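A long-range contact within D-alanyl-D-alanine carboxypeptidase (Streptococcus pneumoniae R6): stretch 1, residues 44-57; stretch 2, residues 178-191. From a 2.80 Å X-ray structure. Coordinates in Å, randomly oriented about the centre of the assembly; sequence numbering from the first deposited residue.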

# COMPACT_ATOMS: atom_id res chain seq x y z
N LYS A 44 7.46 -7.78 -4.35
CA LYS A 44 7.33 -7.00 -5.57
C LYS A 44 6.67 -5.62 -5.41
O LYS A 44 6.67 -4.82 -6.34
N LEU A 45 6.11 -5.34 -4.24
CA LEU A 45 5.49 -4.04 -4.03
C LEU A 45 6.59 -3.01 -3.84
O LEU A 45 6.55 -1.90 -4.39
N ILE A 46 7.59 -3.37 -3.04
CA ILE A 46 8.69 -2.46 -2.82
C ILE A 46 9.33 -2.23 -4.18
O ILE A 46 9.64 -1.11 -4.56
N THR A 47 9.50 -3.32 -4.93
CA THR A 47 10.09 -3.27 -6.27
C THR A 47 9.36 -2.29 -7.18
O THR A 47 9.96 -1.39 -7.77
N VAL A 48 8.05 -2.49 -7.27
CA VAL A 48 7.19 -1.67 -8.10
C VAL A 48 7.20 -0.19 -7.70
O VAL A 48 6.94 0.68 -8.55
N TYR A 49 7.50 0.11 -6.44
CA TYR A 49 7.54 1.50 -5.98
C TYR A 49 8.73 2.21 -6.60
O TYR A 49 8.64 3.38 -6.95
N LEU A 50 9.85 1.51 -6.72
CA LEU A 50 11.02 2.15 -7.31
C LEU A 50 10.81 2.36 -8.81
O LEU A 50 11.36 3.29 -9.40
N VAL A 51 9.99 1.50 -9.41
CA VAL A 51 9.69 1.58 -10.84
C VAL A 51 8.84 2.81 -11.15
O VAL A 51 9.08 3.50 -12.14
N TYR A 52 7.83 3.06 -10.33
CA TYR A 52 6.98 4.23 -10.53
C TYR A 52 7.80 5.48 -10.24
O TYR A 52 7.61 6.52 -10.88
N GLU A 53 8.72 5.37 -9.30
CA GLU A 53 9.58 6.49 -8.95
C GLU A 53 10.52 6.82 -10.10
O GLU A 53 10.96 7.96 -10.25
N ALA A 54 10.84 5.83 -10.92
CA ALA A 54 11.71 6.04 -12.07
C ALA A 54 10.86 6.57 -13.23
O ALA A 54 11.34 7.31 -14.08
N LEU A 55 9.59 6.16 -13.27
CA LEU A 55 8.70 6.66 -14.30
C LEU A 55 8.47 8.14 -14.02
O LEU A 55 8.54 8.97 -14.92
N GLU A 56 8.21 8.45 -12.75
CA GLU A 56 8.00 9.82 -12.34
C GLU A 56 9.21 10.69 -12.62
O GLU A 56 9.08 11.79 -13.15
N ASN A 57 10.41 10.20 -12.27
CA ASN A 57 11.63 10.97 -12.50
C ASN A 57 11.89 11.14 -13.98
O ASN A 57 12.60 12.06 -14.38
N ARG A 178 0.71 1.15 1.93
CA ARG A 178 0.15 2.48 2.05
C ARG A 178 0.93 3.52 1.24
O ARG A 178 0.33 4.28 0.48
N ASN A 179 2.24 3.55 1.40
CA ASN A 179 3.05 4.52 0.67
C ASN A 179 2.88 4.37 -0.84
O ASN A 179 2.83 5.36 -1.57
N LEU A 180 2.79 3.13 -1.30
CA LEU A 180 2.62 2.88 -2.72
C LEU A 180 1.27 3.41 -3.22
O LEU A 180 1.22 4.22 -4.15
N ILE A 181 0.18 2.97 -2.59
CA ILE A 181 -1.16 3.41 -3.00
C ILE A 181 -1.37 4.92 -2.91
O ILE A 181 -1.97 5.52 -3.80
N LYS A 182 -0.88 5.52 -1.84
CA LYS A 182 -1.04 6.96 -1.64
C LYS A 182 -0.23 7.81 -2.61
O LYS A 182 -0.70 8.84 -3.06
N LYS A 183 0.98 7.37 -2.93
CA LYS A 183 1.87 8.10 -3.83
C LYS A 183 1.65 7.77 -5.32
O LYS A 183 1.84 8.64 -6.18
N TYR A 184 1.26 6.54 -5.61
CA TYR A 184 1.01 6.10 -6.98
C TYR A 184 -0.32 5.36 -7.08
O TYR A 184 -0.36 4.14 -7.26
N PRO A 185 -1.43 6.09 -6.96
CA PRO A 185 -2.76 5.50 -7.04
C PRO A 185 -2.96 4.72 -8.33
O PRO A 185 -3.83 3.85 -8.40
N GLN A 186 -2.16 5.05 -9.35
CA GLN A 186 -2.24 4.40 -10.66
C GLN A 186 -2.07 2.89 -10.57
O GLN A 186 -2.72 2.14 -11.29
N VAL A 187 -1.17 2.45 -9.69
CA VAL A 187 -0.89 1.04 -9.51
C VAL A 187 -2.16 0.22 -9.37
O VAL A 187 -2.21 -0.94 -9.75
N LEU A 188 -3.20 0.83 -8.82
CA LEU A 188 -4.46 0.13 -8.65
C LEU A 188 -5.10 -0.20 -10.00
O LEU A 188 -5.81 -1.18 -10.12
N GLU A 189 -4.84 0.62 -11.02
CA GLU A 189 -5.41 0.34 -12.34
C GLU A 189 -4.81 -0.93 -12.92
O GLU A 189 -5.27 -1.44 -13.93
N ILE A 190 -3.77 -1.45 -12.29
CA ILE A 190 -3.17 -2.68 -12.78
C ILE A 190 -3.64 -3.85 -11.91
O ILE A 190 -4.33 -4.74 -12.41
N THR A 191 -3.30 -3.83 -10.62
CA THR A 191 -3.67 -4.89 -9.68
C THR A 191 -5.15 -5.26 -9.80
O THR A 191 -5.56 -6.41 -9.62

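Helix 44-57 packs against helix 178-183 and the segment that follows it, burying 623 Å² in all. The two helices run in roughly the same direction, at 32°. Three tyrosines, Tyr52, Tyr184 and Tyr49, cover the most surface.

The CA-to-CB bond of Tyr52 points toward stretch 2, with chi1 in m. Tyr52 CB lies over the face of the Tyr184 ring, 3.4 Å from the ring centroid and almost on the ring normal, a CH-pi contact. The two rings are near parallel but slid apart, so they barely overlap. The far end of Tyr52 reaches past Tyr184 to the residues beyond: Tyr52 CE2 is 3.7 Å from Val187 CG2, and Tyr52 OH is 3.1 Å from Ile190 CD1. Gln186 NE2 lies 3.4 Å from Tyr52 CD1.

Tyr184 is the first residue after the helix to leave helical phi/psi. Its chi1 is also m, and its CA-to-CB bond points toward stretch 1. The ring presents its edge to the face of Tyr49, with planes at 72° and Tyr184 CE2 3.5 Å from Tyr49 CE1. Tyr184 OH donates a hydrogen bond to Glu56 OE1, 2.8 Å. The other carboxylate oxygen, Glu56 OE2, forms a salt bridge with Lys183 NZ at 3.2 Å. Glu56 (chi1 t) thus binds two consecutive residues of stretch 2, the exposed Lys183 and the buried Tyr184.

The CA-to-CB bond of Tyr49 points sideways to stretch 2, but the end of the side chain (chi1 t) comes nearer. Leu180 CD1 meets its ring edge, 3.8 Å from Tyr49 CD1. Leu180 (chi1 t, chi2 p) is a knob in a hole formed by Leu45, Val48, Tyr49 and Tyr52. Leu180 CD2 is 4.1 Å from Leu45 CD2. Val48 CG1 also touches Val187 CG2 at 4.2 Å, extending the apolar packing beyond the knob.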

# COMPACT_ATOMS: atom_id res chain seq x y z
CB LYS A 44 6.59 -7.83 -6.61
CG LYS A 44 7.30 -9.12 -6.98
CD LYS A 44 6.56 -9.90 -8.06
CE LYS A 44 7.36 -11.10 -8.56
NZ LYS A 44 7.47 -12.19 -7.55
CB LEU A 45 4.59 -4.06 -2.80
CG LEU A 45 3.35 -4.94 -2.88
CD1 LEU A 45 2.54 -4.78 -1.60
CD2 LEU A 45 2.51 -4.57 -4.10
CB ILE A 46 9.72 -3.04 -1.84
CG1 ILE A 46 9.01 -3.62 -0.61
CG2 ILE A 46 10.68 -1.95 -1.40
CD1 ILE A 46 9.90 -4.46 0.28
CB THR A 47 10.06 -4.66 -6.95
OG1 THR A 47 10.88 -5.57 -6.22
CG2 THR A 47 10.55 -4.56 -8.38
CB VAL A 48 5.75 -2.25 -8.07
CG1 VAL A 48 4.73 -1.19 -8.37
CG2 VAL A 48 5.64 -3.39 -9.08
CB TYR A 49 7.68 1.59 -4.47
CG TYR A 49 7.50 3.00 -3.94
CD1 TYR A 49 6.23 3.50 -3.64
CD2 TYR A 49 8.60 3.84 -3.75
CE1 TYR A 49 6.05 4.80 -3.16
CE2 TYR A 49 8.44 5.15 -3.27
CZ TYR A 49 7.16 5.62 -2.97
OH TYR A 49 6.98 6.89 -2.47
CB LEU A 50 12.26 1.30 -7.03
CG LEU A 50 12.60 1.13 -5.54
CD1 LEU A 50 13.83 0.26 -5.38
CD2 LEU A 50 12.84 2.50 -4.90
CB VAL A 51 8.93 0.34 -11.32
CG1 VAL A 51 8.66 0.45 -12.80
CG2 VAL A 51 9.74 -0.92 -11.02
CB TYR A 52 5.75 4.18 -9.61
CG TYR A 52 4.61 3.35 -10.15
CD1 TYR A 52 3.84 3.80 -11.22
CD2 TYR A 52 4.31 2.10 -9.61
CE1 TYR A 52 2.80 3.02 -11.75
CE2 TYR A 52 3.28 1.32 -10.13
CZ TYR A 52 2.53 1.78 -11.20
OH TYR A 52 1.52 1.02 -11.72
CB GLU A 53 10.39 6.18 -7.70
CG GLU A 53 11.12 7.38 -7.15
CD GLU A 53 11.72 7.12 -5.78
OE1 GLU A 53 12.68 6.33 -5.69
OE2 GLU A 53 11.22 7.71 -4.80
CB ALA A 54 12.40 4.75 -12.46
CB LEU A 55 7.36 5.93 -14.26
CG LEU A 55 7.33 4.52 -14.84
CD1 LEU A 55 6.00 3.87 -14.51
CD2 LEU A 55 7.56 4.58 -16.34
CB GLU A 56 7.65 9.87 -10.85
CG GLU A 56 7.55 11.27 -10.27
CD GLU A 56 6.98 11.28 -8.86
OE1 GLU A 56 7.49 10.55 -7.98
OE2 GLU A 56 6.02 12.04 -8.62
CB ASN A 57 12.86 10.29 -11.87
CG ASN A 57 12.85 10.36 -10.35
OD1 ASN A 57 12.07 11.11 -9.75
ND2 ASN A 57 13.73 9.58 -9.72
CB ARG A 178 0.10 2.92 3.51
CG ARG A 178 -0.63 4.23 3.70
CD ARG A 178 -0.51 4.76 5.13
NE ARG A 178 -1.17 6.06 5.27
CZ ARG A 178 -0.60 7.13 5.79
NH1 ARG A 178 0.65 7.08 6.24
NH2 ARG A 178 -1.26 8.28 5.83
CB ASN A 179 4.52 4.38 1.04
CG ASN A 179 4.77 4.77 2.48
OD1 ASN A 179 4.03 5.56 3.04
ND2 ASN A 179 5.83 4.22 3.07
CB LEU A 180 2.73 1.38 -3.02
CG LEU A 180 2.45 0.99 -4.48
CD1 LEU A 180 3.38 1.75 -5.40
CD2 LEU A 180 2.62 -0.50 -4.65
CB ILE A 181 -2.24 2.71 -2.16
CG1 ILE A 181 -2.26 1.22 -2.47
CG2 ILE A 181 -3.61 3.32 -2.44
CD1 ILE A 181 -3.26 0.44 -1.62
CB LYS A 182 -0.67 7.33 -0.21
CG LYS A 182 -1.85 7.69 0.65
CD LYS A 182 -1.43 7.78 2.09
CE LYS A 182 -2.47 8.51 2.91
NZ LYS A 182 -2.61 9.90 2.41
CB LYS A 183 3.33 7.82 -3.44
CG LYS A 183 4.38 8.43 -4.34
CD LYS A 183 4.32 9.93 -4.35
CE LYS A 183 5.40 10.51 -5.24
NZ LYS A 183 5.20 11.98 -5.48
CB TYR A 184 2.16 5.20 -7.46
CG TYR A 184 3.51 5.89 -7.42
CD1 TYR A 184 3.83 6.90 -8.34
CD2 TYR A 184 4.45 5.58 -6.44
CE1 TYR A 184 5.05 7.58 -8.27
CE2 TYR A 184 5.67 6.24 -6.36
CZ TYR A 184 5.96 7.25 -7.27
OH TYR A 184 7.14 7.93 -7.18
CB PRO A 185 -3.68 6.72 -6.98
CG PRO A 185 -2.89 7.70 -6.21
CD PRO A 185 -1.51 7.55 -6.77
CB GLN A 186 -1.14 4.92 -11.60
CG GLN A 186 -0.88 6.40 -11.51
CD GLN A 186 0.33 6.73 -10.66
OE1 GLN A 186 0.21 7.40 -9.64
NE2 GLN A 186 1.49 6.26 -11.08
CB VAL A 187 0.02 0.81 -8.28
CG1 VAL A 187 -0.75 1.05 -6.98
CG2 VAL A 187 0.62 -0.57 -8.35
CB LEU A 188 -5.42 0.95 -7.79
CG LEU A 188 -5.06 1.07 -6.30
CD1 LEU A 188 -6.12 1.90 -5.59
CD2 LEU A 188 -4.96 -0.32 -5.66
CB GLU A 189 -5.17 1.51 -13.29
CG GLU A 189 -5.95 2.77 -12.94
CD GLU A 189 -7.44 2.49 -12.75
OE1 GLU A 189 -8.12 2.11 -13.73
OE2 GLU A 189 -7.92 2.64 -11.60
CB ILE A 190 -1.62 -2.60 -12.75
CG1 ILE A 190 -1.13 -1.46 -13.65
CG2 ILE A 190 -1.03 -3.93 -13.21
CD1 ILE A 190 0.35 -1.21 -13.57
CB THR A 191 -3.36 -4.47 -8.21
OG1 THR A 191 -4.12 -3.30 -7.86
CG2 THR A 191 -1.88 -4.17 -8.04